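Local coordinates for protein putative pectin lyase (Geobacillus virus E2, PDB 7CHU) that serves as the trimeric tailspike of a thermophilic bacteriophage and, with its pectate lyase-like fold, probably recognises and perhaps cleaves polysaccharide on the host cell, at residues 262-267 against 290-295; 296-301 against 323-328; 348-353 against 368-373. One frame throughout, in Å; residues are numbered along the deposited sequence.

Following the chain from the N terminus, three contacts lie in series along one corner of the parallel beta-helix, with no nesting or crossing. Contact 1 joins the turn after strand 259-261 to the start of the long loop that leaves strand 288-290, and so links one coil to the next. Contact 2 takes the middle of that loop, 296-301, and closes it onto the end of strand 320-324. Contact 3 repeats the step between residues 348-353 and 368-373, two coils that follow. Asp293 and Asn301 join contact 1 to contact 2, whereas Asp327, bonded to Tyr349 and Asn352, joins contact 2 to contact 3. Contacts 1 and 3 do not touch, their centres being about 17 Å apart.

Contact 1 of 3, residues 262-267 against 290-295; sequences ANNGSH and HGKDPS
At a corner of the pectate lyase-like parallel beta-helix, Ala262 and Lys292 lie against each other in successive coils, shortly after strands 259-261 and 288-290. Their backbones pass close, with Ala262 CA 3.7 Å from Lys292 CA, and the methyl group of Ala262 lies beside the same alpha carbon. One backbone bond carries the strand pairing into the turn: Ala262 N donates to His290 O at 2.9 Å, and the bond is fairly straight (163°). Ala262 itself has positive phi, and the chain turns here toward strand 268-271.

The same carbonyl oxygen faces the edge of the His267 imidazole, near the ring plane, with NE2 of His267 3.1 Å from His290 O. The rotation of this ring is set from its other nitrogen, because Asn263 ND2 donates to His267 ND1 at 3.0 Å almost exactly in the ring plane. The amide of Asn263 is held in turn by the preceding coil, where its OD1 accepts from Asn230 N and its ND2 also meets Asn227 OD1. Asn263 thus helps to hold the ring of the buried His267, which further packs edge-to-face with His306.

Farther out, Lys292 CG stands anti to the backbone N (chi1 -178°), and the rest of the chain is fully extended, running back toward the earlier turn and crossing the Asn264 side chain obliquely. Lys292 NZ is modelled 2.4 Å from Asn264 OD1, a hydrogen bond too short for its exact length to be trusted. On the later coil, His290 ND1 donates to Gly291 O at 3.2 Å, with that oxygen near the plane of the His290 ring.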
loop_
_atom_site.group_PDB
_atom_site.type_symbol
_atom_site.label_atom_id
_atom_site.label_comp_id
_atom_site.label_asym_id
_atom_site.label_seq_id
_atom_site.Cartn_x
_atom_site.Cartn_y
_atom_site.Cartn_z
ATOM N N ALA A 262 4.624 -20.327 -8.257
ATOM C CA ALA A 262 4.817 -21.731 -8.633
ATOM C C ALA A 262 4.187 -22.690 -7.619
ATOM O O ALA A 262 4.782 -23.691 -7.222
ATOM C CB ALA A 262 6.310 -22.046 -8.829
ATOM N N ASN A 263 2.976 -22.394 -7.186
ATOM C CA ASN A 263 2.316 -23.339 -6.305
ATOM C C ASN A 263 1.682 -24.444 -7.134
ATOM O O ASN A 263 1.445 -24.284 -8.333
ATOM C CB ASN A 263 1.296 -22.618 -5.435
ATOM C CG ASN A 263 1.949 -22.012 -4.183
ATOM O OD1 ASN A 263 2.690 -22.693 -3.460
ATOM N ND2 ASN A 263 1.712 -20.730 -3.957
ATOM N N ASN A 264 1.480 -25.600 -6.504
ATOM C CA ASN A 264 0.914 -26.730 -7.217
ATOM C C ASN A 264 -0.601 -26.816 -7.078
ATOM O O ASN A 264 -1.248 -27.511 -7.867
ATOM C CB ASN A 264 1.613 -28.017 -6.766
ATOM C CG ASN A 264 3.062 -28.015 -7.173
ATOM O OD1 ASN A 264 3.359 -27.899 -8.350
ATOM N ND2 ASN A 264 3.973 -28.054 -6.209
ATOM N N GLY A 265 -1.174 -26.130 -6.100
ATOM C CA GLY A 265 -2.577 -25.804 -6.104
ATOM C C GLY A 265 -2.771 -24.364 -6.510
ATOM O O GLY A 265 -1.876 -23.721 -7.073
ATOM N N SER A 266 -3.954 -23.836 -6.207
ATOM C CA SER A 266 -4.154 -22.393 -6.292
ATOM C C SER A 266 -3.235 -21.657 -5.314
ATOM O O SER A 266 -2.916 -22.165 -4.240
ATOM C CB SER A 266 -5.610 -22.062 -5.994
ATOM O OG SER A 266 -6.423 -22.402 -7.118
ATOM N N HIS A 267 -2.841 -20.421 -5.659
ATOM C CA HIS A 267 -2.082 -19.639 -4.688
ATOM C C HIS A 267 -2.921 -19.360 -3.454
ATOM O O HIS A 267 -2.463 -19.542 -2.318
ATOM C CB HIS A 267 -1.593 -18.320 -5.286
ATOM C CG HIS A 267 -0.596 -18.501 -6.385
ATOM N ND1 HIS A 267 0.579 -19.208 -6.221
ATOM C CD2 HIS A 267 -0.618 -18.092 -7.676
ATOM C CE1 HIS A 267 1.245 -19.215 -7.365
ATOM N NE2 HIS A 267 0.539 -18.551 -8.263
ATOM N N HIS A 290 2.271 -15.643 -9.293
ATOM C CA HIS A 290 3.135 -15.987 -10.422
ATOM C C HIS A 290 3.053 -17.487 -10.690
ATOM O O HIS A 290 3.224 -18.287 -9.776
ATOM C CB HIS A 290 4.572 -15.567 -10.089
ATOM C CG HIS A 290 5.508 -15.526 -11.254
ATOM N ND1 HIS A 290 5.973 -16.664 -11.879
ATOM C CD2 HIS A 290 6.156 -14.488 -11.835
ATOM C CE1 HIS A 290 6.834 -16.324 -12.826
ATOM N NE2 HIS A 290 6.961 -15.010 -12.817
ATOM N N GLY A 291 2.833 -17.867 -11.936
ATOM C CA GLY A 291 2.605 -19.255 -12.249
ATOM C C GLY A 291 3.849 -20.115 -12.147
ATOM O O GLY A 291 4.955 -19.671 -11.822
ATOM N N LYS A 292 3.640 -21.396 -12.441
ATOM C CA LYS A 292 4.640 -22.431 -12.230
ATOM C C LYS A 292 5.605 -22.551 -13.399
ATOM O O LYS A 292 6.799 -22.774 -13.194
ATOM C CB LYS A 292 3.940 -23.776 -11.995
ATOM C CG LYS A 292 4.886 -24.929 -11.721
ATOM C CD LYS A 292 4.114 -26.187 -11.403
ATOM C CE LYS A 292 5.073 -27.292 -11.056
ATOM N NZ LYS A 292 4.347 -28.413 -10.471
ATOM N N ASP A 293 5.108 -22.392 -14.624
ATOM C CA ASP A 293 5.859 -22.718 -15.837
ATOM C C ASP A 293 5.732 -21.556 -16.815
ATOM O O ASP A 293 4.713 -21.433 -17.515
ATOM C CB ASP A 293 5.343 -24.025 -16.430
ATOM C CG ASP A 293 5.995 -24.396 -17.758
ATOM O OD1 ASP A 293 6.954 -23.705 -18.198
ATOM O OD2 ASP A 293 5.539 -25.408 -18.357
ATOM N N PRO A 294 6.730 -20.676 -16.888
ATOM C CA PRO A 294 6.647 -19.549 -17.831
ATOM C C PRO A 294 6.973 -19.908 -19.274
ATOM O O PRO A 294 6.789 -19.058 -20.151
ATOM C CB PRO A 294 7.662 -18.551 -17.268
ATOM C CG PRO A 294 8.656 -19.410 -16.535
ATOM C CD PRO A 294 7.885 -20.570 -15.978
ATOM N N SER A 295 7.417 -21.136 -19.553
ATOM C CA SER A 295 7.820 -21.488 -20.915
ATOM C C SER A 295 6.624 -21.642 -21.853
ATOM O O SER A 295 6.746 -21.378 -23.054
ATOM C CB SER A 295 8.647 -22.781 -20.898
ATOM O OG SER A 295 7.816 -23.921 -20.726
#

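Contact 2 of 3, residues 296-301 against 323-328; sequences ALPGNN and QCNNDF
Pro298 O, in the turn against which Asn325 packs, is gripped twice by Asn301: the backbone N and the side-chain ND2 each donate at 2.9 Å to Pro298 O and reach it from opposite faces of its carbonyl plane. The backbone bond closes a type II' turn from Pro298 to Asn301, with Gly299 at its second position, and the peptide before Pro298 is cis. The side-chain bond helps hold the Asn301 amide in place, and its OD1 accepts from Asp293 N.

Across the contact, Asn325 ND2 donates to Asn301 O at 3.2 Å from a position tilted out of the carbonyl plane. CG of Asn325 is anti to its backbone N (chi1 -174°), and the amide lies against Pro298, whose CB is 3.7 Å from Asn325 OD1. Asn301 and Asn325 also touch through their CB atoms. The Asn301 amide meets CG of Gln323, the two side chains crossing at about a right angle. The Gln323 chain is bent at chi2 (79°), which turns CD; NE2 of Gln323 lies 3.2 Å from Ala296 O. NE2 donates to Asp293 O, and OE1 accepts from Asn345 ND2. Leu297 lays CD1 3.6 Å from Cys324 O.

The long loop between strands 288-290 and 307-309 of the beta-helix thus folds over the end of strand 320-324, and Leu297 extends past it to Asn345 of strand 342-346 and to Thr347.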
loop_
_atom_site.group_PDB
_atom_site.type_symbol
_atom_site.label_atom_id
_atom_site.label_comp_id
_atom_site.label_asym_id
_atom_site.label_seq_id
_atom_site.Cartn_x
_atom_site.Cartn_y
_atom_site.Cartn_z
ATOM N N ALA A 296 5.466 -22.043 -21.333
ATOM C CA ALA A 296 4.309 -22.350 -22.165
ATOM C C ALA A 296 3.050 -22.307 -21.313
ATOM O O ALA A 296 3.079 -22.570 -20.109
ATOM C CB ALA A 296 4.436 -23.727 -22.822
ATOM N N LEU A 297 1.935 -21.999 -21.969
ATOM C CA LEU A 297 0.620 -22.032 -21.344
ATOM C C LEU A 297 -0.282 -22.858 -22.251
ATOM O O LEU A 297 -0.384 -22.553 -23.448
ATOM C CB LEU A 297 0.093 -20.610 -21.156
ATOM C CG LEU A 297 -1.183 -20.468 -20.338
ATOM C CD1 LEU A 297 -0.931 -20.776 -18.862
ATOM C CD2 LEU A 297 -1.736 -19.062 -20.533
ATOM N N PRO A 298 -0.931 -23.920 -21.764
ATOM C CA PRO A 298 -1.019 -24.494 -20.418
ATOM C C PRO A 298 0.323 -24.913 -19.847
ATOM O O PRO A 298 0.538 -24.720 -18.650
ATOM C CB PRO A 298 -1.917 -25.730 -20.617
ATOM C CG PRO A 298 -2.644 -25.477 -21.868
ATOM C CD PRO A 298 -1.710 -24.706 -22.735
ATOM N N GLY A 299 1.202 -25.449 -20.699
ATOM C CA GLY A 299 2.465 -25.998 -20.232
ATOM C C GLY A 299 2.273 -26.880 -19.012
ATOM O O GLY A 299 1.347 -27.689 -18.939
ATOM N N ASN A 300 3.153 -26.705 -18.023
ATOM C CA ASN A 300 3.122 -27.460 -16.774
ATOM C C ASN A 300 2.292 -26.760 -15.694
ATOM O O ASN A 300 2.448 -27.053 -14.504
ATOM C CB ASN A 300 4.562 -27.681 -16.288
ATOM C CG ASN A 300 4.659 -28.663 -15.134
ATOM O OD1 ASN A 300 5.494 -28.500 -14.231
ATOM N ND2 ASN A 300 3.805 -29.687 -15.149
ATOM N N ASN A 301 1.464 -25.815 -16.076
ATOM C CA ASN A 301 0.805 -25.018 -15.058
ATOM C C ASN A 301 -0.472 -25.699 -14.595
ATOM O O ASN A 301 -1.241 -26.207 -15.417
ATOM C CB ASN A 301 0.482 -23.621 -15.591
ATOM C CG ASN A 301 1.727 -22.832 -15.931
ATOM O OD1 ASN A 301 2.412 -22.322 -15.025
ATOM N ND2 ASN A 301 2.045 -22.728 -17.233
ATOM N N GLN A 323 0.665 -15.771 -15.753
ATOM C CA GLN A 323 0.801 -17.162 -16.174
ATOM C C GLN A 323 -0.089 -18.121 -15.376
ATOM O O GLN A 323 0.363 -18.742 -14.405
ATOM C CB GLN A 323 2.267 -17.589 -16.085
ATOM C CG GLN A 323 2.639 -18.845 -16.889
ATOM C CD GLN A 323 2.830 -18.564 -18.389
ATOM O OE1 GLN A 323 2.442 -17.508 -18.886
ATOM N NE2 GLN A 323 3.389 -19.532 -19.114
ATOM N N CYS A 324 -1.369 -18.219 -15.772
ATOM C CA CYS A 324 -2.378 -19.099 -15.126
ATOM C C CYS A 324 -3.160 -19.962 -16.093
ATOM O O CYS A 324 -3.756 -19.456 -17.037
ATOM C CB CYS A 324 -3.322 -18.228 -14.296
ATOM S SG CYS A 324 -4.685 -19.103 -13.502
ATOM N N ASN A 325 -3.184 -21.265 -15.837
ATOM C CA ASN A 325 -3.957 -22.181 -16.662
ATOM C C ASN A 325 -5.403 -22.284 -16.167
ATOM O O ASN A 325 -5.896 -23.375 -15.888
ATOM C CB ASN A 325 -3.282 -23.555 -16.649
ATOM C CG ASN A 325 -3.926 -24.539 -17.602
ATOM O OD1 ASN A 325 -4.583 -24.153 -18.571
ATOM N ND2 ASN A 325 -3.736 -25.826 -17.335
ATOM N N ASN A 326 -6.084 -21.141 -16.115
ATOM C CA ASN A 326 -7.425 -21.010 -15.537
ATOM C C ASN A 326 -7.783 -19.527 -15.513
ATOM O O ASN A 326 -7.134 -18.729 -16.186
ATOM C CB ASN A 326 -7.499 -21.607 -14.126
ATOM C CG ASN A 326 -8.906 -22.055 -13.754
ATOM O OD1 ASN A 326 -9.752 -21.242 -13.388
ATOM N ND2 ASN A 326 -9.157 -23.356 -13.856
ATOM N N ASP A 327 -8.839 -19.150 -14.797
ATOM C CA ASP A 327 -9.076 -17.736 -14.523
ATOM C C ASP A 327 -8.035 -17.277 -13.513
ATOM O O ASP A 327 -7.667 -18.032 -12.613
ATOM C CB ASP A 327 -10.479 -17.496 -13.963
ATOM C CG ASP A 327 -11.559 -18.170 -14.782
ATOM O OD1 ASP A 327 -11.605 -17.950 -16.011
ATOM O OD2 ASP A 327 -12.366 -18.919 -14.192
ATOM N N PHE A 328 -7.536 -16.058 -13.662
ATOM C CA PHE A 328 -6.642 -15.532 -12.655
ATOM C C PHE A 328 -7.364 -15.350 -11.305
ATOM O O PHE A 328 -6.823 -15.698 -10.255
ATOM C CB PHE A 328 -6.127 -14.136 -13.072
ATOM C CG PHE A 328 -4.905 -14.152 -13.960
ATOM C CD1 PHE A 328 -3.751 -14.816 -13.577
ATOM C CD2 PHE A 328 -4.905 -13.471 -15.174
ATOM C CE1 PHE A 328 -2.631 -14.821 -14.390
ATOM C CE2 PHE A 328 -3.788 -13.473 -15.991
ATOM C CZ PHE A 328 -2.650 -14.150 -15.598
#

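Contact 3 of 3, residues 348-353 against 368-373; sequences GYFVNL and QYFGSG
Two phenylalanines make the aromatic part of this contact. Phe370 turns an edge toward the face of Phe350 in an offset edge-to-face pair, with the ring centroids of Phe350 and Phe370 5.7 Å apart and the planes at 69°. CD2 of Phe370 makes the near approach, 3.8 Å from CZ of Phe350. Chi1 of Phe370 (44°) sets its CG in the crowded position between the backbone N and the carbonyl carbon. The CB of Phe370 sits over the same Phe350 face as a CH-pi contact, 4.1 Å from the ring centroid. The Phe370 side chain also packs on Pro376.

Besides side chains, the Phe350 ring packs against the backbone of the next coil: its CE1 is 3.5 Å from Phe370 N, and its CZ is 3.6 Å from Gln368 N. This is a corner of the parallel beta-helix, with Phe350 just before strand 351-353 and Gln368 ending strand 366-368. Phe350 is buried and also meets Phe343 of strand 342-346, the planes of those two rings nearly parallel.

Polar bonding across the contact comes from the backbone. Gly371 N donates to Gly348 O at 2.9 Å with an angle of 156°, and CB of Phe370 lies beside the same oxygen. On the earlier side, Tyr349 N and Asn352 ND2 are bonded to the two carboxylate oxygens of Asp327. Within 368-373, Gln368 CG rests 3.7 Å above the centre of the Tyr369 ring, and Gln368 also packs on Arg335 of a neighbouring subunit.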
loop_
_atom_site.group_PDB
_atom_site.type_symbol
_atom_site.label_atom_id
_atom_site.label_comp_id
_atom_site.label_asym_id
_atom_site.label_seq_id
_atom_site.Cartn_x
_atom_site.Cartn_y
_atom_site.Cartn_z
ATOM N N GLY A 348 -8.285 -18.539 -19.032
ATOM C CA GLY A 348 -9.663 -18.115 -18.838
ATOM C C GLY A 348 -9.841 -16.609 -18.858
ATOM O O GLY A 348 -9.159 -15.907 -19.609
ATOM N N TYR A 349 -10.753 -16.096 -18.036
ATOM C CA TYR A 349 -10.887 -14.665 -17.823
ATOM C C TYR A 349 -9.849 -14.182 -16.814
ATOM O O TYR A 349 -9.370 -14.952 -15.977
ATOM C CB TYR A 349 -12.275 -14.329 -17.296
ATOM C CG TYR A 349 -13.386 -14.825 -18.180
ATOM C CD1 TYR A 349 -13.798 -14.076 -19.270
ATOM C CD2 TYR A 349 -14.046 -16.039 -17.911
ATOM C CE1 TYR A 349 -14.841 -14.503 -20.087
ATOM C CE2 TYR A 349 -15.097 -16.486 -18.728
ATOM C CZ TYR A 349 -15.475 -15.712 -19.816
ATOM O OH TYR A 349 -16.500 -16.119 -20.638
ATOM N N PHE A 350 -9.517 -12.884 -16.894
ATOM C CA PHE A 350 -8.771 -12.267 -15.803
ATOM C C PHE A 350 -9.584 -12.355 -14.522
ATOM O O PHE A 350 -9.069 -12.764 -13.478
ATOM C CB PHE A 350 -8.428 -10.801 -16.093
ATOM C CG PHE A 350 -7.516 -10.597 -17.286
ATOM C CD1 PHE A 350 -6.715 -11.625 -17.765
ATOM C CD2 PHE A 350 -7.473 -9.358 -17.925
ATOM C CE1 PHE A 350 -5.895 -11.428 -18.864
ATOM C CE2 PHE A 350 -6.646 -9.142 -19.019
ATOM C CZ PHE A 350 -5.858 -10.180 -19.496
ATOM N N VAL A 351 -10.866 -11.979 -14.597
ATOM C CA VAL A 351 -11.793 -11.984 -13.461
ATOM C C VAL A 351 -13.084 -12.645 -13.928
ATOM O O VAL A 351 -13.774 -12.123 -14.813
ATOM C CB VAL A 351 -12.087 -10.571 -12.919
ATOM C CG1 VAL A 351 -13.065 -10.622 -11.765
ATOM C CG2 VAL A 351 -10.787 -9.833 -12.452
ATOM N N ASN A 352 -13.410 -13.793 -13.337
ATOM C CA ASN A 352 -14.592 -14.573 -13.687
ATOM C C ASN A 352 -15.587 -14.399 -12.546
ATOM O O ASN A 352 -15.417 -14.985 -11.478
ATOM C CB ASN A 352 -14.222 -16.036 -13.905
ATOM C CG ASN A 352 -15.375 -16.855 -14.494
ATOM O OD1 ASN A 352 -16.480 -16.339 -14.675
ATOM N ND2 ASN A 352 -15.113 -18.132 -14.786
ATOM N N LEU A 353 -16.599 -13.564 -12.759
ATOM C CA LEU A 353 -17.641 -13.329 -11.765
ATOM C C LEU A 353 -18.689 -14.432 -11.945
ATOM O O LEU A 353 -19.558 -14.347 -12.821
ATOM C CB LEU A 353 -18.210 -11.923 -11.922
ATOM C CG LEU A 353 -17.149 -10.787 -11.905
ATOM C CD1 LEU A 353 -17.720 -9.430 -12.230
ATOM C CD2 LEU A 353 -16.399 -10.726 -10.553
ATOM N N GLN A 368 -3.007 -8.203 -20.503
ATOM C CA GLN A 368 -2.965 -8.701 -21.864
ATOM C C GLN A 368 -3.011 -10.218 -21.851
ATOM O O GLN A 368 -2.488 -10.859 -20.934
ATOM C CB GLN A 368 -1.700 -8.201 -22.593
ATOM C CG GLN A 368 -1.812 -8.327 -24.121
ATOM C CD GLN A 368 -0.574 -7.807 -24.829
ATOM O OE1 GLN A 368 0.412 -7.425 -24.189
ATOM N NE2 GLN A 368 -0.613 -7.803 -26.157
ATOM N N TYR A 369 -3.657 -10.782 -22.878
ATOM C CA TYR A 369 -3.656 -12.213 -23.183
ATOM C C TYR A 369 -4.546 -13.000 -22.227
ATOM O O TYR A 369 -4.085 -13.904 -21.523
ATOM C CB TYR A 369 -2.234 -12.794 -23.183
ATOM C CG TYR A 369 -1.366 -12.229 -24.284
ATOM C CD1 TYR A 369 -1.834 -12.161 -25.614
ATOM C CD2 TYR A 369 -0.092 -11.742 -24.007
ATOM C CE1 TYR A 369 -1.046 -11.616 -26.636
ATOM C CE2 TYR A 369 0.699 -11.216 -25.019
ATOM C CZ TYR A 369 0.218 -11.156 -26.324
ATOM O OH TYR A 369 1.017 -10.616 -27.304
ATOM N N PHE A 370 -5.818 -12.638 -22.181
ATOM C CA PHE A 370 -6.836 -13.525 -21.642
ATOM C C PHE A 370 -7.023 -14.708 -22.600
ATOM O O PHE A 370 -6.406 -14.789 -23.671
ATOM C CB PHE A 370 -8.140 -12.751 -21.428
ATOM C CG PHE A 370 -8.491 -11.849 -22.572
ATOM C CD1 PHE A 370 -9.112 -12.363 -23.704
ATOM C CD2 PHE A 370 -8.166 -10.500 -22.541
ATOM C CE1 PHE A 370 -9.421 -11.541 -24.771
ATOM C CE2 PHE A 370 -8.461 -9.673 -23.612
ATOM C CZ PHE A 370 -9.106 -10.199 -24.727
ATOM N N GLY A 371 -7.893 -15.637 -22.218
ATOM C CA GLY A 371 -8.034 -16.856 -22.989
ATOM C C GLY A 371 -8.626 -16.602 -24.365
ATOM O O GLY A 371 -9.419 -15.681 -24.569
ATOM N N SER A 372 -8.233 -17.457 -25.310
ATOM C CA SER A 372 -8.690 -17.379 -26.695
ATOM C C SER A 372 -10.212 -17.278 -26.797
ATOM O O SER A 372 -10.944 -18.154 -26.318
ATOM C CB SER A 372 -8.198 -18.616 -27.456
ATOM O OG SER A 372 -8.735 -18.669 -28.765
ATOM N N GLY A 373 -10.682 -16.207 -27.444
ATOM C CA GLY A 373 -12.106 -15.961 -27.643
ATOM C C GLY A 373 -12.881 -15.530 -26.413
ATOM O O GLY A 373 -14.114 -15.466 -26.465
#